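PDB 3ZXK: HIAXHD3 from Humicola insolens, which hydrolyses alpha-L-arabinofuranosyl bonds, probably removing arabinose side chains from arabinoxylan, and belongs to a study engineering endo-xylanase activity into the enzyme. Local coordinates for residues 73-78 with 362-367; 333-338 with 368-373; 405-410 with 425-430. All blocks are in the same frame, centred on the assembly; numbering follows the deposited sequence.

Contact 1 of 3, residues 73-78 with 362-367; sequences SGTPGA and TGDLFA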
loop_
_atom_site.group_PDB
_atom_site.type_symbol
_atom_site.label_atom_id
_atom_site.label_comp_id
_atom_site.label_asym_id
_atom_site.label_seq_id
_atom_site.Cartn_x
_atom_site.Cartn_y
_atom_site.Cartn_z
ATOM N N SER A 73 6.586 2.593 -22.500
ATOM C CA SER A 73 7.570 1.893 -23.322
ATOM C C SER A 73 8.238 0.726 -22.608
ATOM O O SER A 73 9.397 0.414 -22.865
ATOM C CB SER A 73 8.612 2.866 -23.871
ATOM O OG SER A 73 9.381 3.447 -22.820
ATOM N N GLY A 74 7.498 0.073 -21.724
ATOM C CA GLY A 74 8.019 -1.101 -21.062
ATOM C C GLY A 74 8.958 -0.763 -19.925
ATOM O O GLY A 74 9.050 0.387 -19.488
ATOM N N THR A 75 9.652 -1.792 -19.443
ATOM C CA THR A 75 10.574 -1.659 -18.324
ATOM C C THR A 75 11.724 -0.724 -18.687
ATOM O O THR A 75 12.142 -0.692 -19.829
ATOM C CB THR A 75 11.090 -3.031 -17.861
ATOM O OG1 THR A 75 11.807 -3.707 -18.924
ATOM C CG2 THR A 75 9.904 -3.845 -17.378
ATOM N N PRO A 76 12.246 0.023 -17.709
ATOM C CA PRO A 76 11.918 -0.019 -16.275
ATOM C C PRO A 76 10.737 0.831 -15.841
ATOM O O PRO A 76 10.436 0.900 -14.642
ATOM C CB PRO A 76 13.236 0.456 -15.629
ATOM C CG PRO A 76 13.800 1.397 -16.616
ATOM C CD PRO A 76 13.453 0.842 -17.975
ATOM N N GLY A 77 10.027 1.424 -16.794
ATOM C CA GLY A 77 8.868 2.263 -16.480
ATOM C C GLY A 77 9.173 3.227 -15.356
ATOM O O GLY A 77 10.168 3.951 -15.421
ATOM N N ALA A 78 8.323 3.219 -14.328
ATOM C CA ALA A 78 8.613 3.913 -13.070
ATOM C C ALA A 78 8.559 2.907 -11.913
ATOM O O ALA A 78 8.245 3.262 -10.777
ATOM C CB ALA A 78 7.631 5.067 -12.834
ATOM N N THR A 362 3.110 -6.492 -26.562
ATOM C CA THR A 362 4.369 -6.850 -25.907
ATOM C C THR A 362 4.430 -8.371 -25.684
ATOM O O THR A 362 3.377 -9.037 -25.637
ATOM C CB THR A 362 4.538 -6.086 -24.555
ATOM O OG1 THR A 362 5.830 -6.344 -23.999
ATOM C CG2 THR A 362 3.451 -6.463 -23.539
ATOM N N GLY A 363 5.650 -8.908 -25.564
ATOM C CA GLY A 363 5.865 -10.279 -25.056
ATOM C C GLY A 363 6.107 -10.297 -23.554
ATOM O O GLY A 363 6.252 -11.362 -22.946
ATOM N N ASP A 364 6.101 -9.111 -22.954
ATOM C CA ASP A 364 6.613 -8.921 -21.585
ATOM C C ASP A 364 5.470 -8.455 -20.683
ATOM O O ASP A 364 5.061 -7.304 -20.774
ATOM C CB ASP A 364 7.735 -7.871 -21.661
ATOM C CG ASP A 364 8.452 -7.641 -20.342
ATOM O OD1 ASP A 364 8.018 -8.165 -19.296
ATOM O OD2 ASP A 364 9.486 -6.912 -20.365
ATOM N N LEU A 365 4.994 -9.317 -19.772
ATOM C CA LEU A 365 3.951 -8.894 -18.806
ATOM C C LEU A 365 4.304 -7.591 -18.069
ATOM O O LEU A 365 3.447 -6.772 -17.802
ATOM C CB LEU A 365 3.665 -10.000 -17.776
ATOM C CG LEU A 365 2.551 -9.697 -16.757
ATOM C CD1 LEU A 365 1.179 -9.351 -17.337
ATOM C CD2 LEU A 365 2.412 -10.882 -15.809
ATOM N N PHE A 366 5.586 -7.377 -17.770
ATOM C CA PHE A 366 5.944 -6.152 -17.019
ATOM C C PHE A 366 5.812 -4.874 -17.847
ATOM O O PHE A 366 5.813 -3.766 -17.283
ATOM C CB PHE A 366 7.365 -6.243 -16.444
ATOM C CG PHE A 366 7.554 -7.361 -15.477
ATOM C CD1 PHE A 366 6.932 -7.333 -14.227
ATOM C CD2 PHE A 366 8.342 -8.460 -15.822
ATOM C CE1 PHE A 366 7.113 -8.373 -13.323
ATOM C CE2 PHE A 366 8.532 -9.507 -14.921
ATOM C CZ PHE A 366 7.909 -9.462 -13.682
ATOM N N ALA A 367 5.709 -5.007 -19.169
ATOM C CA ALA A 367 5.499 -3.846 -20.013
ATOM C C ALA A 367 4.023 -3.592 -20.272
ATOM O O ALA A 367 3.677 -2.584 -20.871
ATOM C CB ALA A 367 6.242 -4.009 -21.330
HETATM O O HOH W 1 4.553 -0.252 -21.838
HETATM O O HOH W 2 9.879 -4.285 -21.005
#
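At the seam between the glycoside hydrolase family 43 catalytic domain and the C-terminal concanavalin A-like domain, G74 and T75 of loop 73-78 rest against D364, F366 and A367, where the chain winds into a short 3-10 turn. The tightest approach is G74 CA to A367 CB, 3.4 Å: a residue without a side chain lets the alanine methyl come right up to the backbone, and it also accepts the positive phi of 79° found here. Beside it, T75 crosses F366 obliquely, and T75 CG2 lies 3.6 Å from F366 CB. With chi1 of 61°, T75 OG1 sits between the backbone N and the carbonyl carbon while the methyl stands beside the N; the hydroxyl is bonded to T436 N, so the two branches divide polar and apolar duties. In this family a five-bladed beta-propeller is joined to a beta-sandwich, and these two segments meet across the two domains, with two waters bridging them. Water 1 accepts from G74 N and donates to A367 O, 2.7 Å away. Water 2 accepts from T75 N and donates to D364 OD2, also at 2.7 Å. D364 suits its place because its two oxygens act separately. OD2 takes water 2 and T436 OG1, whereas D364 OD1 forms an Asx turn by accepting from F366 N at 3.0 Å, the donor standing 50° out of the carboxylate plane. Just upstream, T362 OG1 accepts from D364 N in an ST turn.

Contact 2 of 3, residues 333-338 with 368-373; sequences WEWNHN and ARNTLT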
loop_
_atom_site.group_PDB
_atom_site.type_symbol
_atom_site.label_atom_id
_atom_site.label_comp_id
_atom_site.label_asym_id
_atom_site.label_seq_id
_atom_site.Cartn_x
_atom_site.Cartn_y
_atom_site.Cartn_z
ATOM N N TRP A 333 -8.467 -1.955 -5.051
ATOM C CA TRP A 333 -7.786 -2.151 -6.336
ATOM C C TRP A 333 -6.880 -1.025 -6.695
ATOM O O TRP A 333 -7.209 0.163 -6.476
ATOM C CB TRP A 333 -8.804 -2.281 -7.443
ATOM C CG TRP A 333 -9.696 -3.475 -7.316
ATOM C CD1 TRP A 333 -11.043 -3.500 -6.949
ATOM C CD2 TRP A 333 -9.351 -4.854 -7.635
ATOM N NE1 TRP A 333 -11.534 -4.794 -7.000
ATOM C CE2 TRP A 333 -10.550 -5.651 -7.393
ATOM C CE3 TRP A 333 -8.196 -5.491 -8.054
ATOM C CZ2 TRP A 333 -10.575 -7.033 -7.607
ATOM C CZ3 TRP A 333 -8.227 -6.875 -8.268
ATOM C CH2 TRP A 333 -9.397 -7.627 -8.044
ATOM N N GLU A 334 -5.728 -1.399 -7.257
ATOM C CA GLU A 334 -4.778 -0.433 -7.811
ATOM C C GLU A 334 -4.137 -1.003 -9.048
ATOM O O GLU A 334 -3.743 -2.183 -9.079
ATOM C CB GLU A 334 -3.659 -0.099 -6.800
ATOM C CG GLU A 334 -4.104 0.645 -5.529
ATOM C CD GLU A 334 -3.154 0.552 -4.348
ATOM O OE1 GLU A 334 -2.012 0.032 -4.463
ATOM O OE2 GLU A 334 -3.546 1.027 -3.257
ATOM N N TRP A 335 -4.018 -0.180 -10.076
ATOM C CA TRP A 335 -3.362 -0.604 -11.300
ATOM C C TRP A 335 -1.860 -0.595 -11.146
ATOM O O TRP A 335 -1.340 0.167 -10.340
ATOM C CB TRP A 335 -3.702 0.367 -12.405
ATOM C CG TRP A 335 -5.154 0.516 -12.732
ATOM C CD1 TRP A 335 -6.013 1.528 -12.332
ATOM C CD2 TRP A 335 -5.925 -0.332 -13.635
ATOM N NE1 TRP A 335 -7.266 1.338 -12.878
ATOM C CE2 TRP A 335 -7.275 0.233 -13.666
ATOM C CE3 TRP A 335 -5.658 -1.510 -14.353
ATOM C CZ2 TRP A 335 -8.283 -0.322 -14.435
ATOM C CZ3 TRP A 335 -6.685 -2.070 -15.119
ATOM C CH2 TRP A 335 -7.973 -1.481 -15.157
ATOM N N ASN A 336 -1.155 -1.434 -11.912
ATOM C CA ASN A 336 0.302 -1.337 -12.047
ATOM C C ASN A 336 0.614 -0.184 -13.022
ATOM O O ASN A 336 0.367 -0.308 -14.212
ATOM C CB ASN A 336 0.861 -2.666 -12.565
ATOM C CG ASN A 336 2.308 -2.541 -12.990
ATOM O OD1 ASN A 336 3.053 -1.756 -12.406
ATOM N ND2 ASN A 336 2.703 -3.278 -14.014
ATOM N N HIS A 337 1.113 0.948 -12.508
ATOM C CA HIS A 337 1.225 2.231 -13.261
ATOM C C HIS A 337 -0.157 2.794 -13.608
ATOM O O HIS A 337 -1.160 2.118 -13.407
ATOM C CB HIS A 337 2.136 2.114 -14.506
ATOM C CG HIS A 337 3.610 1.840 -14.199
ATOM N ND1 HIS A 337 4.053 0.712 -13.610
ATOM C CD2 HIS A 337 4.744 2.596 -14.496
ATOM C CE1 HIS A 337 5.398 0.754 -13.505
ATOM N NE2 HIS A 337 5.826 1.884 -14.078
ATOM N N ASN A 338 -0.236 4.031 -14.073
ATOM C CA ASN A 338 -1.520 4.599 -14.447
ATOM C C ASN A 338 -2.150 3.773 -15.554
ATOM O O ASN A 338 -1.464 3.302 -16.483
ATOM C CB ASN A 338 -1.380 6.013 -14.970
ATOM C CG ASN A 338 -1.061 7.003 -13.897
ATOM O OD1 ASN A 338 -1.454 6.857 -12.733
ATOM N ND2 ASN A 338 -0.372 8.049 -14.294
ATOM N N ALA A 368 3.154 -4.511 -19.846
ATOM C CA ALA A 368 1.715 -4.393 -20.186
ATOM C C ALA A 368 1.015 -3.351 -19.347
ATOM O O ALA A 368 1.115 -3.411 -18.123
ATOM C CB ALA A 368 0.991 -5.730 -20.044
ATOM N N ARG A 369 0.220 -2.488 -19.983
ATOM C CA ARG A 369 -0.627 -1.547 -19.260
ATOM C C ARG A 369 -1.867 -2.297 -18.816
ATOM O O ARG A 369 -2.212 -3.355 -19.360
ATOM C CB ARG A 369 -1.032 -0.380 -20.159
ATOM C CG ARG A 369 0.088 0.577 -20.435
ATOM C CD ARG A 369 -0.313 1.561 -21.521
ATOM N NE ARG A 369 0.543 2.728 -21.507
ATOM C CZ ARG A 369 0.378 3.805 -22.273
ATOM N NH1 ARG A 369 -0.618 3.865 -23.150
ATOM N NH2 ARG A 369 1.212 4.828 -22.146
ATOM N N ASN A 370 -2.501 -1.734 -17.790
ATOM C CA ASN A 370 -3.810 -2.194 -17.313
ATOM C C ASN A 370 -3.795 -3.565 -16.661
ATOM O O ASN A 370 -4.722 -4.328 -16.786
ATOM C CB ASN A 370 -4.902 -2.094 -18.424
ATOM C CG ASN A 370 -5.249 -0.647 -18.763
ATOM O OD1 ASN A 370 -4.516 0.285 -18.403
ATOM N ND2 ASN A 370 -6.368 -0.447 -19.443
ATOM N N THR A 371 -2.742 -3.854 -15.906
ATOM C CA THR A 371 -2.771 -4.941 -14.934
ATOM C C THR A 371 -3.356 -4.406 -13.611
ATOM O O THR A 371 -2.833 -3.462 -13.045
ATOM C CB THR A 371 -1.365 -5.550 -14.776
ATOM O OG1 THR A 371 -0.944 -6.083 -16.024
ATOM C CG2 THR A 371 -1.352 -6.675 -13.727
ATOM N N LEU A 372 -4.455 -5.005 -13.161
ATOM C CA LEU A 372 -5.196 -4.523 -11.984
ATOM C C LEU A 372 -4.802 -5.412 -10.819
ATOM O O LEU A 372 -4.891 -6.640 -10.922
ATOM C CB LEU A 372 -6.687 -4.648 -12.227
ATOM C CG LEU A 372 -7.584 -3.964 -11.175
ATOM C CD1 LEU A 372 -7.490 -2.437 -11.154
ATOM C CD2 LEU A 372 -9.055 -4.355 -11.316
ATOM N N THR A 373 -4.381 -4.802 -9.719
ATOM C CA THR A 373 -3.803 -5.551 -8.598
ATOM C C THR A 373 -4.474 -5.242 -7.268
ATOM O O THR A 373 -5.192 -4.216 -7.094
ATOM C CB THR A 373 -2.280 -5.311 -8.461
ATOM O OG1 THR A 373 -2.022 -4.011 -7.919
ATOM C CG2 THR A 373 -1.559 -5.468 -9.821
HETATM O O HOH W 3 1.672 -5.278 -16.154
HETATM O O HOH W 4 -0.159 -2.640 -15.712
HETATM O O HOH W 5 -1.144 0.457 -16.495
#
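E334 and T373 face each other as an antiparallel hydrogen-bonded pair: E334 N donates to T373 O (2.9 Å) and T373 N to E334 O (2.8 Å). A third bond runs from T373 OG1 to the same E334 O, also 2.8 Å; chi1 of 74° puts the hydroxyl between backbone N and carbonyl carbon, and the two donors reach the oxygen from opposite faces of its plane. Further along, N336 N donates to T371 O (2.9 Å).

The apolar part belongs to L372, whose forked end serves two indoles. Its CD1 lies over the centre of the W335 six-membered ring, 3.6 Å from the centroid and 13° off the normal. Its CD2 makes a second CH-pi contact with W333, 4.0 Å from the six-membered ring centroid and shifted toward the rim. A branched leucine suits this place, one methyl for each ring. N370 O meets the W335 edge in plane.

Beyond the paired residues water bridges the segments: water 4 accepts from T371 N and water 5 from N370 N, both reach N336 O, and water 5 also reaches N338 O.

In one sheet of the concanavalin A-like beta-sandwich, strand 334-336 runs between strands 38-39 and 372-375, the latter followed by 509-516. E334 is held by H58, R375 and R509, while W335 and L372 pack on strand 354-357 of the other sheet.

Contact 3 of 3, residues 405-410 with 425-430; sequences DRAAYI and DDLRLN
L427 meets the Y409 ring obliquely and at about a right angle to the tyrosine side chain, with L427 CD1 3.6 Å from Y409 CD2. F513 adds a second ring, its plane at about 60° to that of Y409, and the phenol hydroxyl is bonded to W413 NE1; a tyrosine can thus pack through its ring carbons and bond through its hydroxyl. The other flat group, the R428 guanidinium, has D426 CG at its edge and in its plane: R428 NE makes a salt bridge with D426 OD1 of 2.9 Å. The chain is bent at chi3 (-66°), which places NE, the atom that bonds D426 OD1.

Backbone bonds carry the pairing. L429 N donates to D405 O (2.9 Å) and A407 N to L427 O (2.8 Å), but the return bond from L427 N to A407 O is weak at 3.4 Å. There D426 adopts a left-handed helical conformation and the register slips by one residue, consistent with a beta bulge, and water 6 donates to both A407 O (2.7 Å) and L427 O. A small A407 lets its CB come within 4.0 Å of L427 CB. On the opposite face R406 CG is 4.2 Å from R428 CG, while the R406 guanidinium reaches out to E474 and A497.

The two strands form the hairpin 406-415/418-429, flanked by strands 396-403 and 436-448. A408 packs on strands 476-482 and 490-497 of the second sheet.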
loop_
_atom_site.group_PDB
_atom_site.type_symbol
_atom_site.label_atom_id
_atom_site.label_comp_id
_atom_site.label_asym_id
_atom_site.label_seq_id
_atom_site.Cartn_x
_atom_site.Cartn_y
_atom_site.Cartn_z
ATOM N N ASP A 405 8.318 -8.573 -8.592
ATOM C CA ASP A 405 9.524 -8.655 -9.428
ATOM C C ASP A 405 9.943 -10.097 -9.795
ATOM O O ASP A 405 10.698 -10.273 -10.735
ATOM C CB ASP A 405 10.703 -7.932 -8.770
ATOM C CG ASP A 405 11.030 -8.458 -7.382
ATOM O OD1 ASP A 405 10.115 -8.901 -6.655
ATOM O OD2 ASP A 405 12.218 -8.392 -7.016
ATOM N N ARG A 406 9.488 -11.097 -9.039
ATOM C CA ARG A 406 9.564 -12.516 -9.458
ATOM C C ARG A 406 8.142 -13.022 -9.466
ATOM O O ARG A 406 7.528 -13.170 -8.416
ATOM C CB ARG A 406 10.396 -13.355 -8.484
ATOM C CG ARG A 406 10.749 -14.738 -9.037
ATOM C CD ARG A 406 10.949 -15.760 -7.943
ATOM N NE ARG A 406 12.241 -15.539 -7.295
ATOM C CZ ARG A 406 12.667 -16.200 -6.231
ATOM N NH1 ARG A 406 11.911 -17.172 -5.708
ATOM N NH2 ARG A 406 13.853 -15.906 -5.713
ATOM N N ALA A 407 7.609 -13.281 -10.653
ATOM C CA ALA A 407 6.168 -13.494 -10.814
ATOM C C ALA A 407 5.812 -14.809 -11.525
ATOM O O ALA A 407 6.631 -15.419 -12.183
ATOM C CB ALA A 407 5.577 -12.308 -11.560
ATOM N N ALA A 408 4.547 -15.209 -11.441
ATOM C CA ALA A 408 4.032 -16.385 -12.144
ATOM C C ALA A 408 2.561 -16.139 -12.319
ATOM O O ALA A 408 1.959 -15.350 -11.564
ATOM C CB ALA A 408 4.249 -17.674 -11.333
ATOM N N TYR A 409 1.962 -16.833 -13.280
ATOM C CA TYR A 409 0.544 -16.694 -13.526
ATOM C C TYR A 409 -0.098 -17.955 -14.074
ATOM O O TYR A 409 0.604 -18.840 -14.574
ATOM C CB TYR A 409 0.243 -15.511 -14.434
ATOM C CG TYR A 409 0.646 -15.554 -15.902
ATOM C CD1 TYR A 409 -0.045 -16.371 -16.833
ATOM C CD2 TYR A 409 1.641 -14.707 -16.396
ATOM C CE1 TYR A 409 0.264 -16.346 -18.190
ATOM C CE2 TYR A 409 1.959 -14.663 -17.748
ATOM C CZ TYR A 409 1.275 -15.509 -18.636
ATOM O OH TYR A 409 1.516 -15.465 -19.977
ATOM N N ILE A 410 -1.425 -18.036 -13.929
ATOM C CA ILE A 410 -2.213 -19.028 -14.638
ATOM C C ILE A 410 -3.162 -18.210 -15.522
ATOM O O ILE A 410 -3.714 -17.176 -15.088
ATOM C CB ILE A 410 -2.976 -19.983 -13.694
ATOM C CG1 ILE A 410 -3.632 -21.104 -14.515
ATOM C CG2 ILE A 410 -3.965 -19.220 -12.811
ATOM C CD1 ILE A 410 -4.155 -22.247 -13.671
ATOM N N ASP A 425 5.856 -19.333 -15.497
ATOM C CA ASP A 425 6.696 -18.901 -14.398
ATOM C C ASP A 425 7.969 -18.252 -14.933
ATOM O O ASP A 425 8.062 -17.971 -16.122
ATOM C CB ASP A 425 6.952 -20.059 -13.404
ATOM C CG ASP A 425 7.760 -21.208 -14.001
ATOM O OD1 ASP A 425 8.219 -21.161 -15.163
ATOM O OD2 ASP A 425 7.980 -22.193 -13.249
ATOM N N ASP A 426 8.924 -17.970 -14.051
ATOM C CA ASP A 426 10.186 -17.317 -14.439
ATOM C C ASP A 426 9.997 -15.957 -15.126
ATOM O O ASP A 426 10.740 -15.599 -16.040
ATOM C CB ASP A 426 11.053 -18.234 -15.303
ATOM C CG ASP A 426 12.484 -17.740 -15.415
ATOM O OD1 ASP A 426 13.053 -17.296 -14.380
ATOM O OD2 ASP A 426 13.048 -17.789 -16.538
ATOM N N LEU A 427 9.011 -15.200 -14.649
ATOM C CA LEU A 427 8.864 -13.794 -15.032
ATOM C C LEU A 427 9.661 -12.983 -14.029
ATOM O O LEU A 427 9.350 -12.996 -12.843
ATOM C CB LEU A 427 7.395 -13.379 -14.973
ATOM C CG LEU A 427 6.375 -14.055 -15.900
ATOM C CD1 LEU A 427 4.964 -13.964 -15.340
ATOM C CD2 LEU A 427 6.476 -13.436 -17.288
ATOM N N ARG A 428 10.698 -12.295 -14.480
ATOM C CA ARG A 428 11.623 -11.651 -13.536
ATOM C C ARG A 428 12.065 -10.279 -14.012
ATOM O O ARG A 428 12.419 -10.112 -15.190
ATOM C CB ARG A 428 12.897 -12.494 -13.344
ATOM C CG ARG A 428 12.682 -13.853 -12.703
ATOM C CD ARG A 428 13.988 -14.592 -12.485
ATOM N NE ARG A 428 14.673 -14.982 -13.713
ATOM C CZ ARG A 428 15.810 -14.444 -14.155
ATOM N NH1 ARG A 428 16.402 -13.469 -13.477
ATOM N NH2 ARG A 428 16.353 -14.868 -15.288
ATOM N N LEU A 429 12.098 -9.329 -13.079
ATOM C CA LEU A 429 12.803 -8.054 -13.251
ATOM C C LEU A 429 14.165 -8.178 -12.609
ATOM O O LEU A 429 14.303 -8.850 -11.591
ATOM C CB LEU A 429 12.069 -6.928 -12.529
ATOM C CG LEU A 429 10.712 -6.511 -13.062
ATOM C CD1 LEU A 429 10.068 -5.442 -12.184
ATOM C CD2 LEU A 429 10.841 -6.050 -14.520
ATOM N N ASN A 430 15.147 -7.473 -13.164
ATOM C CA ASN A 430 16.471 -7.368 -12.567
ATOM C C ASN A 430 16.418 -6.302 -11.468
ATOM O O ASN A 430 16.037 -5.174 -11.745
ATOM C CB ASN A 430 17.434 -6.939 -13.666
ATOM C CG ASN A 430 18.893 -6.921 -13.233
ATOM O OD1 ASN A 430 19.243 -6.979 -12.056
ATOM N ND2 ASN A 430 19.762 -6.823 -14.222
HETATM O O HOH W 6 9.270 -15.943 -11.821
#

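How the contacts relate
From the N terminus, segment 73-78 comes first, in a loop of the catalytic domain, and contact 1 joins it to 362-367 after nearly three hundred residues. Contact 2 opens within that span, at 333-338, and closes at 368-373, directly after the second segment of contact 1, so the two cross. They also touch: A78 N and H337 NE2 are 2.8 Å apart, a probable hydrogen bond. Contact 3 follows in series, closing a local hairpin. F366 and T75 pack on L429, bringing contact 1 against that hairpin, whereas contacts 2 and 3 share one sheet without touching. Contact 1 spans the two domains; the others build the sandwich side.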